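Local structure of aac(6')-Ii (Enterococcus faecium, 1N71) at residues A[4-9]-A[57-62]; A[53-58]-A[80-85]; A[94-99]-A[173-178]. The protein probably acetylates the 6'-amino group of aminoglycoside antibiotics, using acetyl-coenzyme A as donor, and so confers resistance. All coordinates share one frame; numbering follows the deposited sequence.

Contact 1. Residues A[4-9]-A[57-62]; sequences SEFDRN and VGFIGA
Just past Phe6, whose ring meets that of Phe59, the chain turns on a short polar bond: Asn9 N donates to Asp7 OD1 at 2.7 Å, an Asx turn in which the carboxylate oxygen is approached nearly along its own C-O axis. The N-H is bent well off the line, at 131°. Across the contact itself the interaction is purely aromatic. Phe59 turns an edge toward the face of Phe6 in an offset T-shaped stack, with ring centroids 5.4 Å apart and planes at 88°. The touching edge is the CD1-CE1 bond of Phe59; its CE1 atom lies 3.6 Å from Phe6 CD2. Strands 2-5 and 55-66 are not neighbours in the central sheet of this GNAT-type acetyltransferase, because strand 46-52 runs between them, and the two rings therefore meet across that strand. Its small Ala47 touches both phenylalanines, while its backbone pairs with that of Phe6. Both side chains carry CG anti to the backbone N (chi1 -175° in Phe6), which lets the rings converge over the intervening strand. Met41 packs on Phe6 and Pro75 on Phe59.

Contact 2. Residues A[53-58]-A[80-85]; sequences QDELVG and SSRRKN. With COA (coenzyme A), chain E.
The pyrophosphate-binding loop of the GNAT fold, which joins strand 70-78 to helix 87-101, here leans on the start of strand 55-66 through Arg82. Its guanidinium lies over Val57, whose CG1 sits beneath one face, 3.4 Å from Arg82 NH1. A bend at chi2 (-57°) folds the arginine chain back along the strand, leaving NH2 near Glu55. The resulting salt bridge is one of charge alone: Glu55 OE1 stands 3.5 Å from Arg82 NH2 but well out of the guanidinium plane, and the carboxylate plane is turned 78° from it. The arginine may partly offset the charge of Glu55, whose other oxygen, OE2, lies close to Glu79 OE2. Ile87 packs on both Val57 and Arg82.

Lys84 N gives a nearly straight hydrogen bond (173°) to O4A of coenzyme A, 2.8 Å away. The Arg83 guanidinium lies between Ser80 CA and C9P of coenzyme A, one over each face and both toward the rim, while NE is hydrogen-bonded to Val78 O, which helps fix its rotation. With Gln86 N and Gly88 N also bonded to the cofactor, Arg83 to Gly88 form a variant of the Q/R-x-x-G-x-G/A signature of GNAT motif A, Gln86 standing in place of the first glycine.

Contact 3. Residues A[94-99]-A[173-178]; sequences YLEKEV and KTIIPR
Glu96 reaches from helix 87-101 to meet Lys173, near the end of strand 168-174, in a salt bridge in which each polar atom has more than one partner. Glu96 OE1 accepts from Lys173 NZ at 2.8 Å through its syn lone pair, on the side of the other oxygen, and the same NZ makes a weak second bond to Glu96 OE2 at 3.3 Å. The lysine chain is fully extended from a CG placed anti to the backbone N (chi1 178°), and it crosses the glutamate at about a right angle, ammonium foremost. Leu150 O takes another bond from the ammonium, while Tyr152 OH is hydrogen-bonded to Glu96 OE2. OE1 also accepts from a water 2.6 Å away, which donates as well to Ile175 O at 3.2 Å, so that one solvent molecule couples the carboxylate to the backbone just after the strand. Surrounded by these partners, the glutamate probably stays ionised.

Beside the charged pair the contact is apolar. Ile175 sends its two branches to different places: CG2 lies 3.8 Å from Glu96 CG, against the methylene part of the glutamate, while CD1 packs on Val99 CG1 at 3.6 Å and also rests by the helix backbone at Glu96 O.

Thr174 and Arg178 bond to Asn160 and Asp165 of the second subunit. Ile107 of strand 106-112 touches Glu96, Val99 and Ile175, and that strand's backbone pairs with Lys173. The helix thus packs across the sheet, touching strand 46-52 through Val99 as well.

Followed from the N terminus, contacts 1 and 2 overlap on strand 55-66, and contact 3 opens only after both have closed; none nests inside another. Contact 1 brings the residue following strand 2-5 to strand 55-66, closing a loop of 47 residues that holds two helices and strand 46-52. Contact 2 starts on the stretch where contact 1 ends, sharing Val57 and Gly58, and spans the hairpin of strands 55-66 and 70-78 to reach the cofactor loop. Helix 87-101 follows, and contact 3 joins it to the end of strand 168-174 over 73 residues. Leu95 packs on Ile60 and Ala62, linking contacts 1 and 3, whereas contacts 2 and 3 remain about 10 Å apart at their nearest atoms.

Contact 1. Residues A[4-9]-A[57-62]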
loop_
_atom_site.group_PDB
_atom_site.type_symbol
_atom_site.label_atom_id
_atom_site.label_comp_id
_atom_site.label_asym_id
_atom_site.label_seq_id
_atom_site.Cartn_x
_atom_site.Cartn_y
_atom_site.Cartn_z
ATOM N N SER A 4 -14.900 21.771 -1.307
ATOM C CA SER A 4 -14.319 22.121 -2.597
ATOM C C SER A 4 -12.846 21.742 -2.651
ATOM O O SER A 4 -12.276 21.297 -1.657
ATOM C CB SER A 4 -14.460 23.623 -2.847
ATOM O OG SER A 4 -13.656 24.358 -1.937
ATOM N N GLU A 5 -12.231 21.919 -3.818
ATOM C CA GLU A 5 -10.819 21.599 -3.970
ATOM C C GLU A 5 -10.029 22.530 -3.065
ATOM O O GLU A 5 -10.315 23.725 -2.981
ATOM C CB GLU A 5 -10.369 21.768 -5.426
ATOM C CG GLU A 5 -11.166 20.929 -6.418
ATOM C CD GLU A 5 -10.566 20.924 -7.813
ATOM O OE1 GLU A 5 -10.079 21.984 -8.267
ATOM O OE2 GLU A 5 -10.597 19.858 -8.465
ATOM N N PHE A 6 -9.042 21.969 -2.381
ATOM C CA PHE A 6 -8.200 22.720 -1.460
ATOM C C PHE A 6 -7.299 23.712 -2.201
ATOM O O PHE A 6 -6.649 23.356 -3.179
ATOM C CB PHE A 6 -7.354 21.731 -0.650
ATOM C CG PHE A 6 -6.523 22.366 0.423
ATOM C CD1 PHE A 6 -5.362 23.062 0.105
ATOM C CD2 PHE A 6 -6.900 22.262 1.757
ATOM C CE1 PHE A 6 -4.586 23.646 1.105
ATOM C CE2 PHE A 6 -6.135 22.841 2.763
ATOM C CZ PHE A 6 -4.973 23.534 2.436
ATOM N N ASP A 7 -7.270 24.958 -1.736
ATOM C CA ASP A 7 -6.423 25.977 -2.353
ATOM C C ASP A 7 -4.995 25.761 -1.872
ATOM O O ASP A 7 -4.626 26.183 -0.777
ATOM C CB ASP A 7 -6.883 27.382 -1.963
ATOM C CG ASP A 7 -6.044 28.474 -2.619
ATOM O OD1 ASP A 7 -4.805 28.453 -2.459
ATOM O OD2 ASP A 7 -6.622 29.352 -3.295
ATOM N N ARG A 8 -4.195 25.104 -2.701
ATOM C CA ARG A 8 -2.806 24.801 -2.375
ATOM C C ARG A 8 -1.936 26.033 -2.132
ATOM O O ARG A 8 -0.807 25.913 -1.659
ATOM C CB ARG A 8 -2.199 23.958 -3.497
ATOM C CG ARG A 8 -2.905 22.631 -3.713
ATOM C CD ARG A 8 -2.599 22.054 -5.082
ATOM N NE ARG A 8 -3.208 20.739 -5.263
ATOM C CZ ARG A 8 -3.364 20.140 -6.441
ATOM N NH1 ARG A 8 -2.961 20.738 -7.557
ATOM N NH2 ARG A 8 -3.917 18.937 -6.500
ATOM N N ASN A 9 -2.459 27.214 -2.448
ATOM C CA ASN A 9 -1.697 28.446 -2.270
ATOM C C ASN A 9 -2.186 29.312 -1.112
ATOM O O ASN A 9 -1.846 30.493 -1.038
ATOM C CB ASN A 9 -1.727 29.274 -3.558
ATOM C CG ASN A 9 -1.232 28.499 -4.763
ATOM O OD1 ASN A 9 -0.137 27.935 -4.750
ATOM N ND2 ASN A 9 -2.040 28.472 -5.819
ATOM N N VAL A 57 -12.618 22.551 8.559
ATOM C CA VAL A 57 -13.150 21.562 9.486
ATOM C C VAL A 57 -12.927 20.123 9.021
ATOM O O VAL A 57 -13.178 19.177 9.772
ATOM C CB VAL A 57 -14.663 21.781 9.717
ATOM C CG1 VAL A 57 -14.903 23.156 10.350
ATOM C CG2 VAL A 57 -15.411 21.665 8.398
ATOM N N GLY A 58 -12.459 19.959 7.788
ATOM C CA GLY A 58 -12.223 18.626 7.266
ATOM C C GLY A 58 -11.346 18.620 6.029
ATOM O O GLY A 58 -11.328 19.580 5.254
ATOM N N PHE A 59 -10.607 17.534 5.837
ATOM C CA PHE A 59 -9.722 17.425 4.687
ATOM C C PHE A 59 -9.600 15.975 4.246
ATOM O O PHE A 59 -9.597 15.066 5.074
ATOM C CB PHE A 59 -8.329 17.948 5.037
ATOM C CG PHE A 59 -7.342 17.859 3.906
ATOM C CD1 PHE A 59 -7.316 18.831 2.908
ATOM C CD2 PHE A 59 -6.448 16.790 3.824
ATOM C CE1 PHE A 59 -6.415 18.745 1.842
ATOM C CE2 PHE A 59 -5.544 16.691 2.771
ATOM C CZ PHE A 59 -5.525 17.674 1.771
ATOM N N ILE A 60 -9.505 15.771 2.938
ATOM C CA ILE A 60 -9.349 14.433 2.386
ATOM C C ILE A 60 -8.440 14.532 1.168
ATOM O O ILE A 60 -8.466 15.524 0.437
ATOM C CB ILE A 60 -10.715 13.815 1.983
ATOM C CG1 ILE A 60 -10.534 12.329 1.651
ATOM C CG2 ILE A 60 -11.303 14.559 0.787
ATOM C CD1 ILE A 60 -11.838 11.588 1.400
ATOM N N GLY A 61 -7.608 13.516 0.968
ATOM C CA GLY A 61 -6.713 13.527 -0.173
ATOM C C GLY A 61 -6.622 12.153 -0.807
ATOM O O GLY A 61 -7.080 11.167 -0.230
ATOM N N ALA A 62 -6.047 12.088 -2.002
ATOM C CA ALA A 62 -5.880 10.813 -2.689
ATOM C C ALA A 62 -4.560 10.817 -3.445
ATOM O O ALA A 62 -4.178 11.823 -4.048
ATOM C CB ALA A 62 -7.042 10.562 -3.646
#

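Contact 2. Residues A[53-58]-A[80-85]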
loop_
_atom_site.group_PDB
_atom_site.type_symbol
_atom_site.label_atom_id
_atom_site.label_comp_id
_atom_site.label_asym_id
_atom_site.label_seq_id
_atom_site.Cartn_x
_atom_site.Cartn_y
_atom_site.Cartn_z
ATOM N N GLN A 53 -17.405 28.821 6.723
ATOM C CA GLN A 53 -17.089 30.241 6.762
ATOM C C GLN A 53 -15.649 30.404 6.279
ATOM O O GLN A 53 -15.404 30.532 5.078
ATOM N N ASP A 54 -14.701 30.373 7.212
ATOM C CA ASP A 54 -13.290 30.519 6.875
ATOM C C ASP A 54 -12.452 29.490 7.633
ATOM O O ASP A 54 -11.225 29.491 7.553
ATOM C CB ASP A 54 -12.815 31.929 7.235
ATOM N N GLU A 55 -13.126 28.610 8.365
ATOM C CA GLU A 55 -12.439 27.592 9.154
ATOM C C GLU A 55 -12.421 26.226 8.483
ATOM O O GLU A 55 -13.453 25.737 8.025
ATOM C CB GLU A 55 -13.095 27.480 10.535
ATOM C CG GLU A 55 -12.690 26.250 11.338
ATOM C CD GLU A 55 -13.306 26.225 12.733
ATOM O OE1 GLU A 55 -14.478 26.630 12.879
ATOM O OE2 GLU A 55 -12.622 25.785 13.682
ATOM N N LEU A 56 -11.240 25.620 8.426
ATOM C CA LEU A 56 -11.086 24.294 7.833
ATOM C C LEU A 56 -11.548 23.274 8.867
ATOM O O LEU A 56 -10.937 23.142 9.928
ATOM C CB LEU A 56 -9.622 24.025 7.480
ATOM C CG LEU A 56 -9.362 22.697 6.756
ATOM C CD1 LEU A 56 -9.888 22.791 5.335
ATOM C CD2 LEU A 56 -7.874 22.380 6.747
ATOM N N VAL A 57 -12.618 22.551 8.559
ATOM C CA VAL A 57 -13.150 21.562 9.486
ATOM C C VAL A 57 -12.927 20.123 9.021
ATOM O O VAL A 57 -13.178 19.177 9.772
ATOM C CB VAL A 57 -14.663 21.781 9.717
ATOM C CG1 VAL A 57 -14.903 23.156 10.350
ATOM C CG2 VAL A 57 -15.411 21.665 8.398
ATOM N N GLY A 58 -12.459 19.959 7.788
ATOM C CA GLY A 58 -12.223 18.626 7.266
ATOM C C GLY A 58 -11.346 18.620 6.029
ATOM O O GLY A 58 -11.328 19.580 5.254
ATOM N N SER A 80 -12.562 16.725 15.393
ATOM C CA SER A 80 -13.267 15.865 16.336
ATOM C C SER A 80 -14.519 16.520 16.900
ATOM O O SER A 80 -15.406 15.837 17.407
ATOM C CB SER A 80 -12.336 15.458 17.485
ATOM O OG SER A 80 -11.954 16.580 18.257
ATOM N N SER A 81 -14.594 17.845 16.804
ATOM C CA SER A 81 -15.743 18.577 17.314
ATOM C C SER A 81 -16.816 18.818 16.252
ATOM O O SER A 81 -17.850 19.415 16.538
ATOM C CB SER A 81 -15.291 19.919 17.908
ATOM O OG SER A 81 -14.591 20.702 16.954
ATOM N N ARG A 82 -16.579 18.347 15.030
ATOM C CA ARG A 82 -17.549 18.545 13.955
ATOM C C ARG A 82 -17.976 17.239 13.294
ATOM O O ARG A 82 -18.601 17.246 12.232
ATOM C CB ARG A 82 -16.967 19.475 12.892
ATOM C CG ARG A 82 -16.593 20.863 13.390
ATOM C CD ARG A 82 -17.780 21.572 14.027
ATOM N NE ARG A 82 -17.643 23.022 13.941
ATOM C CZ ARG A 82 -17.761 23.713 12.810
ATOM N NH1 ARG A 82 -18.025 23.084 11.672
ATOM N NH2 ARG A 82 -17.607 25.032 12.813
ATOM N N ARG A 83 -17.642 16.122 13.930
ATOM C CA ARG A 83 -17.976 14.812 13.396
ATOM C C ARG A 83 -19.446 14.447 13.542
ATOM O O ARG A 83 -20.203 15.119 14.248
ATOM C CB ARG A 83 -17.093 13.753 14.062
ATOM C CG ARG A 83 -15.621 13.947 13.739
ATOM C CD ARG A 83 -14.705 13.043 14.544
ATOM N NE ARG A 83 -13.307 13.308 14.214
ATOM C CZ ARG A 83 -12.268 12.809 14.878
ATOM N NH1 ARG A 83 -12.461 12.012 15.921
ATOM N NH2 ARG A 83 -11.036 13.113 14.497
ATOM N N LYS A 84 -19.841 13.383 12.847
ATOM C CA LYS A 84 -21.208 12.885 12.874
ATOM C C LYS A 84 -22.243 13.806 12.230
ATOM O O LYS A 84 -23.413 13.801 12.620
ATOM C CB LYS A 84 -21.625 12.561 14.313
ATOM C CG LYS A 84 -20.788 11.476 14.973
ATOM C CD LYS A 84 -20.676 10.245 14.080
ATOM C CE LYS A 84 -20.127 9.044 14.839
ATOM N NZ LYS A 84 -18.820 9.327 15.497
ATOM N N ASN A 85 -21.819 14.599 11.253
ATOM C CA ASN A 85 -22.752 15.478 10.553
ATOM C C ASN A 85 -22.492 15.495 9.049
ATOM O O ASN A 85 -22.542 16.545 8.415
ATOM C CB ASN A 85 -22.693 16.910 11.092
ATOM C CG ASN A 85 -23.789 17.798 10.502
ATOM O OD1 ASN A 85 -23.726 19.021 10.588
ATOM N ND2 ASN A 85 -24.801 17.176 9.905
HETATM N N1A COA E . -17.971 3.786 13.341
HETATM C C2A COA E . -19.136 3.421 12.773
HETATM N N3A COA E . -19.924 4.153 11.954
HETATM C C4A COA E . -19.383 5.399 11.723
HETATM C C5A COA E . -18.211 5.906 12.235
HETATM C C6A COA E . -17.462 5.035 13.089
HETATM N N6A COA E . -16.311 5.400 13.649
HETATM N N7A COA E . -17.992 7.198 11.780
HETATM C C8A COA E . -19.027 7.440 11.030
HETATM N N9A COA E . -19.918 6.396 10.949
HETATM C C1B COA E . -21.185 6.327 10.205
HETATM C C2B COA E . -22.249 7.291 10.735
HETATM O O2B COA E . -22.978 6.655 11.793
HETATM C C3B COA E . -23.190 7.544 9.562
HETATM O O3B COA E . -24.050 6.400 9.426
HETATM P P3B COA E . -25.653 6.566 9.348
HETATM O O7A COA E . -26.009 7.260 10.609
HETATM O O8A COA E . -26.143 5.168 9.256
HETATM O O9A COA E . -25.877 7.369 8.121
HETATM C C4B COA E . -22.205 7.537 8.384
HETATM O O4B COA E . -21.100 6.751 8.848
HETATM C C5B COA E . -21.752 8.926 7.909
HETATM O O5B COA E . -20.909 9.538 8.892
HETATM P P1A COA E . -20.349 11.043 8.726
HETATM O O1A COA E . -21.111 11.931 9.631
HETATM O O2A COA E . -20.248 11.365 7.285
HETATM O O3A COA E . -18.863 10.862 9.305
HETATM P P2A COA E . -17.904 11.984 9.944
HETATM O O4A COA E . -17.977 11.883 11.417
HETATM O O5A COA E . -18.129 13.287 9.284
HETATM O O6A COA E . -16.464 11.446 9.480
HETATM C CBP COA E . -14.643 9.952 10.089
HETATM C CCP COA E . -16.101 10.069 9.666
HETATM C CDP COA E . -14.343 8.473 10.369
HETATM C CEP COA E . -13.740 10.465 8.929
HETATM C CAP COA E . -14.435 10.831 11.398
HETATM O OAP COA E . -15.223 10.353 12.492
HETATM C C9P COA E . -12.954 11.007 11.779
HETATM O O9P COA E . -12.362 12.062 11.511
HETATM N N8P COA E . -12.373 9.969 12.397
HETATM C C7P COA E . -10.985 9.920 12.843
HETATM C C6P COA E . -10.002 9.699 11.695
HETATM C C5P COA E . -9.900 8.250 11.255
HETATM O O5P COA E . -9.699 7.353 12.083
HETATM N N4P COA E . -10.037 8.024 9.940
HETATM C C3P COA E . -9.971 6.708 9.296
HETATM C C2P COA E . -8.951 6.674 8.167
HETATM S S1P COA E . -7.902 5.209 8.199
#

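Contact 3. Residues A[94-99]-A[173-178]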
loop_
_atom_site.group_PDB
_atom_site.type_symbol
_atom_site.label_atom_id
_atom_site.label_comp_id
_atom_site.label_asym_id
_atom_site.label_seq_id
_atom_site.Cartn_x
_atom_site.Cartn_y
_atom_site.Cartn_z
ATOM N N TYR A 94 -16.942 13.702 -2.741
ATOM C CA TYR A 94 -16.301 14.700 -3.590
ATOM C C TYR A 94 -14.991 14.119 -4.116
ATOM O O TYR A 94 -14.633 14.308 -5.274
ATOM C CB TYR A 94 -16.039 15.987 -2.802
ATOM C CG TYR A 94 -15.703 17.187 -3.663
ATOM C CD1 TYR A 94 -14.432 17.347 -4.207
ATOM C CD2 TYR A 94 -16.661 18.162 -3.934
ATOM C CE1 TYR A 94 -14.121 18.450 -5.001
ATOM C CE2 TYR A 94 -16.362 19.268 -4.728
ATOM C CZ TYR A 94 -15.089 19.405 -5.257
ATOM O OH TYR A 94 -14.785 20.499 -6.037
ATOM N N LEU A 95 -14.271 13.407 -3.257
ATOM C CA LEU A 95 -13.020 12.800 -3.680
ATOM C C LEU A 95 -13.295 11.836 -4.834
ATOM O O LEU A 95 -12.595 11.844 -5.844
ATOM C CB LEU A 95 -12.375 12.038 -2.518
ATOM C CG LEU A 95 -11.137 11.215 -2.896
ATOM C CD1 LEU A 95 -9.996 12.136 -3.302
ATOM C CD2 LEU A 95 -10.726 10.357 -1.718
ATOM N N GLU A 96 -14.319 11.007 -4.677
ATOM C CA GLU A 96 -14.661 10.033 -5.708
ATOM C C GLU A 96 -14.944 10.689 -7.057
ATOM O O GLU A 96 -14.526 10.179 -8.091
ATOM C CB GLU A 96 -15.835 9.173 -5.240
ATOM C CG GLU A 96 -15.406 8.170 -4.165
ATOM C CD GLU A 96 -16.540 7.300 -3.657
ATOM O OE1 GLU A 96 -17.487 7.040 -4.421
ATOM O OE2 GLU A 96 -16.472 6.857 -2.492
ATOM N N LYS A 97 -15.627 11.830 -7.048
ATOM C CA LYS A 97 -15.908 12.534 -8.295
ATOM C C LYS A 97 -14.600 13.014 -8.932
ATOM O O LYS A 97 -14.409 12.889 -10.145
ATOM C CB LYS A 97 -16.826 13.735 -8.037
ATOM N N GLU A 98 -13.695 13.551 -8.110
ATOM C CA GLU A 98 -12.405 14.052 -8.590
ATOM C C GLU A 98 -11.536 12.939 -9.175
ATOM O O GLU A 98 -10.922 13.109 -10.228
ATOM C CB GLU A 98 -11.632 14.735 -7.453
ATOM C CG GLU A 98 -12.233 16.037 -6.942
ATOM C CD GLU A 98 -11.933 17.223 -7.842
ATOM O OE1 GLU A 98 -10.757 17.393 -8.219
ATOM O OE2 GLU A 98 -12.869 17.989 -8.163
ATOM N N VAL A 99 -11.474 11.804 -8.485
ATOM C CA VAL A 99 -10.672 10.684 -8.960
ATOM C C VAL A 99 -11.226 10.186 -10.292
ATOM O O VAL A 99 -10.486 9.976 -11.251
ATOM C CB VAL A 99 -10.674 9.522 -7.942
ATOM C CG1 VAL A 99 -9.960 8.309 -8.531
ATOM C CG2 VAL A 99 -9.986 9.963 -6.654
ATOM N N LYS A 173 -13.110 0.366 -3.233
ATOM C CA LYS A 173 -14.356 0.612 -3.928
ATOM C C LYS A 173 -14.025 0.991 -5.364
ATOM O O LYS A 173 -13.077 1.732 -5.617
ATOM C CB LYS A 173 -15.122 1.760 -3.256
ATOM C CG LYS A 173 -16.434 2.134 -3.948
ATOM C CD LYS A 173 -17.100 3.332 -3.266
ATOM C CE LYS A 173 -18.408 3.713 -3.943
ATOM N NZ LYS A 173 -19.030 4.927 -3.313
ATOM N N THR A 174 -14.772 0.437 -6.308
ATOM C CA THR A 174 -14.581 0.790 -7.705
ATOM C C THR A 174 -15.643 1.875 -7.861
ATOM O O THR A 174 -16.824 1.649 -7.599
ATOM C CB THR A 174 -14.813 -0.424 -8.608
ATOM O OG1 THR A 174 -13.651 -1.268 -8.544
ATOM C CG2 THR A 174 -15.053 0.001 -10.039
ATOM N N ILE A 175 -15.210 3.061 -8.270
ATOM C CA ILE A 175 -16.103 4.214 -8.335
ATOM C C ILE A 175 -16.886 4.559 -9.594
ATOM O O ILE A 175 -17.610 5.553 -9.612
ATOM C CB ILE A 175 -15.332 5.466 -7.890
ATOM C CG1 ILE A 175 -14.153 5.717 -8.837
ATOM C CG2 ILE A 175 -14.808 5.256 -6.469
ATOM C CD1 ILE A 175 -13.343 6.942 -8.492
ATOM N N ILE A 176 -16.754 3.760 -10.642
ATOM C CA ILE A 176 -17.490 4.029 -11.866
ATOM C C ILE A 176 -18.089 2.741 -12.400
ATOM O O ILE A 176 -17.692 1.645 -11.996
ATOM C CB ILE A 176 -16.582 4.641 -12.959
ATOM C CG1 ILE A 176 -15.419 3.697 -13.262
ATOM C CG2 ILE A 176 -16.067 6.007 -12.509
ATOM C CD1 ILE A 176 -14.534 4.160 -14.410
ATOM N N PRO A 177 -19.060 2.859 -13.316
ATOM C CA PRO A 177 -19.715 1.697 -13.908
ATOM C C PRO A 177 -18.721 0.802 -14.629
ATOM O O PRO A 177 -17.803 1.267 -15.303
ATOM C CB PRO A 177 -20.720 2.320 -14.875
ATOM C CG PRO A 177 -21.059 3.613 -14.210
ATOM C CD PRO A 177 -19.709 4.105 -13.766
ATOM N N ARG A 178 -18.934 -0.493 -14.486
ATOM C CA ARG A 178 -18.086 -1.486 -15.107
ATOM C C ARG A 178 -18.478 -1.664 -16.588
ATOM O O ARG A 178 -19.654 -1.660 -16.935
ATOM C CB ARG A 178 -18.241 -2.786 -14.319
ATOM C CG ARG A 178 -17.437 -3.949 -14.795
ATOM C CD ARG A 178 -17.783 -5.195 -13.985
ATOM N NE ARG A 178 -17.173 -6.351 -14.617
ATOM C CZ ARG A 178 -15.886 -6.657 -14.515
ATOM N NH1 ARG A 178 -15.077 -5.901 -13.782
ATOM N NH2 ARG A 178 -15.401 -7.684 -15.195
HETATM O O HOH W 1 -18.242 7.106 -6.919
#